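Local coordinates for acetyl-CoA hydrolase/transferase family protein (Porphyromonas gingivalis, PDB 2NVV) that probably hydrolyses acetyl-CoA or transfers CoA between acetate and other carboxylates, and binds zinc, at the interface of chains A and B. Residues are numbered along the deposited sequence; one frame, centred on the assembly and turned at random. Chains: chain A/B, Acetyl-CoA hydrolase/transferase family protein.

Contact 1: the interface of chains A and B. Residues chain A 182-184, 188, 344; chain B 184, 188, 344.
A:Glu184 meets B:Glu184, B:Tyr188 and B:Arg344 where two loops of this acetyl-CoA hydrolase/transferase family protein pack around the two-fold axis. CB of A:Glu184 lies 3.3 Å from the guanidinium NH2 of B:Arg344. The next carbon, CG, meets its own twin, with A:Glu184 CG and B:Glu184 CG 3.4 Å apart. CG sits between backbone N and carbonyl carbon (chi1 82°), and the bend at chi2 then turns the carboxylate away from the opposing glutamate and toward the tyrosine. There OE1 accepts a 2.7 Å hydrogen bond from the phenol OH of B:Tyr188, which comes from above the carboxylate plane, 53° out of it. The twin bond runs from A:Tyr188 OH to B:Glu184 OE1. The B:Tyr188 ring is also covered by A:Arg183, whose CZ stands 3.6 Å from the ring centroid in a cation-pi stack with the planes 18° apart. Bends at chi2 and chi3 of A:Arg183 fold its guanidinium over this face, placing NH1 near CG and NH2 above CE2. B:Arg344 turns one guanidinium face toward the backbone N of A:Glu184, while its aliphatic CG packs 3.9 Å from A:Arg182 CB. Near the axis, A:Arg344 NH2 and B:Arg344 NH2 are 4.2 Å apart, a closeness that the two nearby glutamates probably help to offset, although neither carboxylate touches these nitrogens.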
# COMPACT_ATOMS: atom_id res chain seq x y z
N ARG A 182 2.72 15.21 14.81
CA ARG A 182 3.86 14.69 14.09
C ARG A 182 4.47 15.64 13.07
O ARG A 182 3.76 16.33 12.34
CB ARG A 182 3.50 13.37 13.40
CG ARG A 182 4.71 12.66 12.82
CD ARG A 182 4.36 11.25 12.40
NE ARG A 182 4.00 10.40 13.53
CZ ARG A 182 3.46 9.19 13.41
NH1 ARG A 182 3.16 8.48 14.49
NH2 ARG A 182 3.21 8.68 12.20
N ARG A 183 5.80 15.68 13.06
CA ARG A 183 6.56 16.51 12.13
C ARG A 183 7.12 15.56 11.06
O ARG A 183 6.85 14.36 11.09
CB ARG A 183 7.71 17.21 12.85
CG ARG A 183 7.28 18.06 14.02
CD ARG A 183 6.37 19.18 13.59
NE ARG A 183 7.05 20.14 12.72
CZ ARG A 183 6.45 21.18 12.15
NH1 ARG A 183 5.15 21.39 12.35
NH2 ARG A 183 7.14 22.02 11.39
N GLU A 184 7.90 16.08 10.13
CA GLU A 184 8.46 15.22 9.10
C GLU A 184 9.62 14.40 9.67
O GLU A 184 10.19 14.75 10.70
CB GLU A 184 8.93 16.06 7.90
CG GLU A 184 10.31 16.71 8.02
CD GLU A 184 10.38 17.82 9.05
OE1 GLU A 184 9.32 18.36 9.45
OE2 GLU A 184 11.52 18.17 9.45
N TYR A 188 16.86 12.71 4.22
CA TYR A 188 16.85 13.05 2.80
C TYR A 188 17.94 12.28 2.04
O TYR A 188 18.03 12.35 0.82
CB TYR A 188 17.06 14.56 2.67
CG TYR A 188 16.11 15.34 3.55
CD1 TYR A 188 14.80 15.59 3.14
CD2 TYR A 188 16.48 15.75 4.82
CE1 TYR A 188 13.88 16.21 4.00
CE2 TYR A 188 15.58 16.37 5.68
CZ TYR A 188 14.28 16.59 5.26
OH TYR A 188 13.37 17.17 6.12
N ARG A 344 10.33 9.32 -0.74
CA ARG A 344 11.11 10.54 -0.91
C ARG A 344 12.48 10.25 -1.54
O ARG A 344 12.88 10.95 -2.47
CB ARG A 344 11.32 11.24 0.42
CG ARG A 344 12.22 12.48 0.33
CD ARG A 344 12.43 13.09 1.71
NE ARG A 344 11.15 13.33 2.40
CZ ARG A 344 10.99 13.27 3.72
NH1 ARG A 344 12.01 12.98 4.50
NH2 ARG A 344 9.79 13.48 4.25
N GLU B 184 11.20 17.14 2.30
CA GLU B 184 9.91 16.76 2.87
C GLU B 184 8.80 17.66 2.34
O GLU B 184 9.07 18.76 1.84
CB GLU B 184 9.96 16.81 4.41
CG GLU B 184 9.74 18.19 5.04
CD GLU B 184 10.88 19.17 4.78
OE1 GLU B 184 12.00 18.74 4.44
OE2 GLU B 184 10.65 20.39 4.94
N TYR B 188 1.87 19.94 7.99
CA TYR B 188 1.74 19.33 9.31
C TYR B 188 0.33 19.52 9.85
O TYR B 188 -0.04 19.00 10.90
CB TYR B 188 2.77 19.97 10.24
CG TYR B 188 4.16 19.95 9.64
CD1 TYR B 188 4.95 18.80 9.70
CD2 TYR B 188 4.65 21.05 8.93
CE1 TYR B 188 6.19 18.75 9.07
CE2 TYR B 188 5.89 21.01 8.30
CZ TYR B 188 6.65 19.86 8.37
OH TYR B 188 7.87 19.81 7.75
N ARG B 344 1.35 11.12 8.36
CA ARG B 344 1.82 12.08 9.35
C ARG B 344 0.67 12.72 10.12
O ARG B 344 0.70 12.82 11.36
CB ARG B 344 2.65 13.17 8.69
CG ARG B 344 3.12 14.26 9.65
CD ARG B 344 3.89 15.35 8.91
NE ARG B 344 4.98 14.79 8.11
CZ ARG B 344 5.43 15.32 6.98
NH1 ARG B 344 4.89 16.42 6.49
NH2 ARG B 344 6.41 14.72 6.32

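Contact 2: the interface of chains A and B. Residues chain A 93-94, 366, 370, 372; chain B 416, 466-468.
The imidazole of A:His366 has B:Thr468 and B:Gln467 on opposite sides of its plane, both near NE2. On one side the B:Thr468 hydroxyl OG1 lies 2.9 Å from A:His366 NE2, a hydrogen bond whose direction is not decided and which is clearly tilted out of the ring plane. On the other, the methylene CG of B:Gln467 comes within 3.4 Å of A:His366 NE2. The amide of B:Gln467 reaches further, its NE2 coming up against the branch methyl CG2 of A:Ile93, and it stands 77° from the amide plane of A:Asn94. B:Gln467 CB and the CB of A:Met372, a selenomethionine, are 3.6 Å apart; with CG anti to the backbone N (chi1 166°), the chain of B:Gln467 runs on beside A:Met372, pointing the same way, and its CG is set near A:His366. The backbone supplies a further link: B:Thr468 N donates to A:Thr370 O at 3.2 Å, nearly straight (171° at the hydrogen), in the carbonyl plane and on a lone pair. B:Glu416, a zinc ligand, has OE1 4.9 Å from A:His366 NE2, near but not in contact. The site joins the C-terminal end of helix 87-94 and the short strands 366-367 and 371-372 of one chain to the loop 466-468 of the other, beside that chain's zinc-binding loop.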
# COMPACT_ATOMS: atom_id res chain seq x y z
N ILE A 93 1.14 -22.33 14.24
CA ILE A 93 0.23 -21.41 13.59
C ILE A 93 -0.68 -22.12 12.59
O ILE A 93 -1.90 -22.04 12.70
CB ILE A 93 0.99 -20.32 12.81
CG1 ILE A 93 1.81 -19.46 13.78
CG2 ILE A 93 0.02 -19.46 12.02
CD1 ILE A 93 2.82 -18.53 13.10
N ASN A 94 -0.07 -22.80 11.62
CA ASN A 94 -0.82 -23.52 10.58
C ASN A 94 -1.71 -24.63 11.11
O ASN A 94 -2.60 -25.11 10.42
CB ASN A 94 0.14 -24.06 9.52
CG ASN A 94 0.69 -22.97 8.60
OD1 ASN A 94 1.88 -22.95 8.27
ND2 ASN A 94 -0.19 -22.07 8.17
N HIS A 366 1.35 -17.17 1.55
CA HIS A 366 0.60 -18.42 1.68
C HIS A 366 0.82 -19.47 0.61
O HIS A 366 0.60 -19.22 -0.56
CB HIS A 366 -0.90 -18.14 1.77
CG HIS A 366 -1.32 -17.50 3.05
ND1 HIS A 366 -0.83 -16.27 3.47
CD2 HIS A 366 -2.18 -17.91 4.01
CE1 HIS A 366 -1.38 -15.96 4.63
NE2 HIS A 366 -2.20 -16.93 4.98
N THR A 370 -3.28 -21.18 1.75
CA THR A 370 -3.71 -21.50 3.10
C THR A 370 -2.58 -21.60 4.13
O THR A 370 -2.72 -21.13 5.26
CB THR A 370 -4.48 -22.84 3.13
OG1 THR A 370 -3.63 -23.89 2.64
CG2 THR A 370 -5.73 -22.76 2.26
N MSE A 372 0.55 -20.57 5.98
CA MSE A 372 1.41 -19.42 6.22
C MSE A 372 2.86 -19.80 6.03
O MSE A 372 3.29 -20.92 6.33
CB MSE A 372 1.21 -18.85 7.63
CG MSE A 372 2.22 -17.76 8.02
SE MSE A 372 2.32 -16.19 6.83
CE MSE A 372 0.68 -15.32 7.28
N GLU B 416 -5.80 -7.85 3.69
CA GLU B 416 -6.02 -8.06 5.11
C GLU B 416 -5.07 -7.25 5.96
O GLU B 416 -5.36 -6.95 7.12
CB GLU B 416 -5.84 -9.54 5.44
CG GLU B 416 -4.52 -10.12 4.97
CD GLU B 416 -4.28 -11.53 5.47
OE1 GLU B 416 -3.32 -12.18 5.00
OE2 GLU B 416 -5.04 -11.99 6.35
N GLY B 466 -4.71 -24.69 7.78
CA GLY B 466 -3.82 -23.57 7.58
C GLY B 466 -4.25 -22.26 8.17
O GLY B 466 -5.35 -22.11 8.67
N GLN B 467 -3.34 -21.29 8.10
CA GLN B 467 -3.56 -19.93 8.57
C GLN B 467 -4.86 -19.34 8.00
O GLN B 467 -5.65 -18.76 8.74
CB GLN B 467 -2.36 -19.08 8.16
CG GLN B 467 -2.54 -17.57 8.27
CD GLN B 467 -2.54 -17.04 9.69
OE1 GLN B 467 -2.59 -15.83 9.90
NE2 GLN B 467 -2.48 -17.94 10.67
N THR B 468 -5.07 -19.49 6.70
CA THR B 468 -6.26 -18.97 6.03
C THR B 468 -7.11 -20.12 5.43
O THR B 468 -6.70 -20.79 4.48
CB THR B 468 -5.86 -17.98 4.92
OG1 THR B 468 -5.04 -16.94 5.49
CG2 THR B 468 -7.10 -17.37 4.28

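Contact 1 and contact 2 belong to the same two-fold interface, with centres about 36 Å apart, and share no residues. Contact 1 lies at the axis, where the two copies of Glu184 meet; contact 2 lies away from it and recurs with the chains exchanged, so the subunits are joined at well-separated places. The centres are about 20 Å (contact 1) and 19 Å (contact 2) from A:Glu284, the likely catalytic glutamate, so neither centre lies at the presumed reaction site of chain A. Contact 2 instead brings one subunit close to its partner's zinc site. The extended pairing suggests a stable dimer, although the structure alone does not prove one in solution.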